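Local coordinates for variant surface glycoprotein MITat 1.13 (Trypanosoma brucei, PDB 6Z8H) that probably forms part of the dense surface coat whose antigenic switching lets the parasite evade the host immune response, at the interface of chains A and B. Residues are numbered along the deposited sequence; one frame, centred on the assembly and turned at random. Chains: chain A/B, Variant surface glycoprotein MITat 1.13.

The interface of chains A and B. Residues chain A 155-160; chain B 195, 250, 252-253.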
# COMPACT_ATOMS: atom_id res chain seq x y z
N THR A 155 34.04 4.76 26.05
CA THR A 155 33.58 3.50 25.52
C THR A 155 32.22 3.69 24.87
O THR A 155 31.34 2.84 25.00
CB THR A 155 33.42 2.45 26.61
OG1 THR A 155 32.62 2.99 27.66
CG2 THR A 155 34.74 2.06 27.13
N SER A 156 32.03 4.83 24.20
CA SER A 156 30.80 5.11 23.45
C SER A 156 30.64 4.23 22.22
O SER A 156 29.56 4.25 21.62
CB SER A 156 30.81 6.57 23.02
OG SER A 156 31.95 6.85 22.23
N LEU A 157 31.64 3.43 21.87
CA LEU A 157 31.59 2.60 20.67
C LEU A 157 30.34 1.73 20.68
O LEU A 157 30.06 1.03 21.65
CB LEU A 157 32.83 1.72 20.58
CG LEU A 157 33.12 1.09 19.22
CD1 LEU A 157 33.51 2.13 18.18
CD2 LEU A 157 34.17 0.01 19.29
N GLY A 158 29.57 1.81 19.57
CA GLY A 158 28.33 1.07 19.42
C GLY A 158 27.09 1.85 19.75
O GLY A 158 25.99 1.32 19.54
N THR A 159 27.21 3.09 20.22
CA THR A 159 26.04 3.91 20.51
C THR A 159 25.50 4.51 19.22
O THR A 159 26.25 5.16 18.47
CB THR A 159 26.41 5.05 21.45
OG1 THR A 159 27.11 4.54 22.59
CG2 THR A 159 25.17 5.75 21.93
N ILE A 160 24.22 4.30 18.95
CA ILE A 160 23.57 4.91 17.80
C ILE A 160 22.89 6.21 18.22
O ILE A 160 22.63 6.44 19.40
CB ILE A 160 22.58 3.93 17.09
CG1 ILE A 160 21.33 3.67 17.94
CG2 ILE A 160 23.30 2.66 16.74
CD1 ILE A 160 20.24 2.85 17.28
N GLY B 195 25.19 -2.52 21.14
CA GLY B 195 26.52 -2.60 20.53
C GLY B 195 27.55 -2.92 21.60
O GLY B 195 27.40 -2.51 22.74
N HIS B 250 32.21 -3.64 27.28
CA HIS B 250 31.24 -2.57 27.47
C HIS B 250 30.13 -2.76 26.44
O HIS B 250 30.39 -3.24 25.34
CB HIS B 250 31.88 -1.19 27.28
CG HIS B 250 31.10 -0.08 27.91
ND1 HIS B 250 31.20 0.24 29.25
CD2 HIS B 250 30.20 0.77 27.38
CE1 HIS B 250 30.37 1.23 29.51
NE2 HIS B 250 29.75 1.57 28.39
N ASN B 252 26.57 -0.58 24.68
CA ASN B 252 25.78 0.63 24.52
C ASN B 252 24.50 0.30 23.75
O ASN B 252 24.43 -0.69 23.02
CB ASN B 252 26.53 1.71 23.77
CG ASN B 252 27.54 2.38 24.61
OD1 ASN B 252 27.22 3.10 25.56
ND2 ASN B 252 28.79 2.18 24.28
N ASP B 253 23.52 1.19 23.90
CA ASP B 253 22.24 1.04 23.22
C ASP B 253 22.38 1.15 21.70
O ASP B 253 22.95 2.11 21.16
CB ASP B 253 21.27 2.12 23.70
CG ASP B 253 20.76 1.92 25.10
OD1 ASP B 253 21.01 0.85 25.69
OD2 ASP B 253 20.06 2.84 25.61
O HOH W 1 21.90 4.62 21.30
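The side-chain amide nitrogen ND2 of B:Asn252 is gripped by two backbone carbonyls of chain A. ND2 of B:Asn252 gives one hydrogen bond to O of A:Thr155 at 2.7 Å and a second to O of A:Leu157 at 3.1 Å. The two acceptors are used differently. At A:Thr155 the donor lies in the carbonyl plane, on a lone pair, whereas at A:Leu157 it stands above that plane, 55° out of it. Both oxygens lie close to the asparagine's own amide plane, which should hold the amide's rotation and tie down the turn that follows strand 152-155. B:Asn252 reaches in from strand 247-253; its CG is anti to the carbonyl carbon and beside the backbone N (chi1 -77°), and from there the amide reaches the two carbonyls of the chain A turn.

Beside this amide, A:Thr159 crosses the asparagine side chain obliquely, with CA of A:Thr159 4.0 Å from CB of B:Asn252. The threonine hydroxyl is already committed within chain A: OG1 of A:Thr159 donates to O of A:Ser156 at 2.6 Å, a bond that closes the turn.

Toward the other end, A:Thr155 sits on the imidazole of B:His250. OG1 of A:Thr155 lies over the centre of the B:His250 ring, 3.2 Å above its plane, and CB of A:Thr155 packs 3.7 Å from CG of B:His250. ND2 of B:Asn252 lies in plane at the edge of the same ring. OG1 thus meets a face of the imidazole and not its nitrogens end-on; the side chains cross at about a right angle.

This small polar patch belongs to the two-fold symmetric interface between the two copies, and its twin repeats with the chains exchanged. It joins loop to strand in the region beyond the long helices. At its far end the direct bond from N of A:Ile160 to O of B:Asp253 is weak, but water 1 bridges the backbones, 2.7 Å from O of A:Ile160 and 2.7 Å from O of B:Asp253.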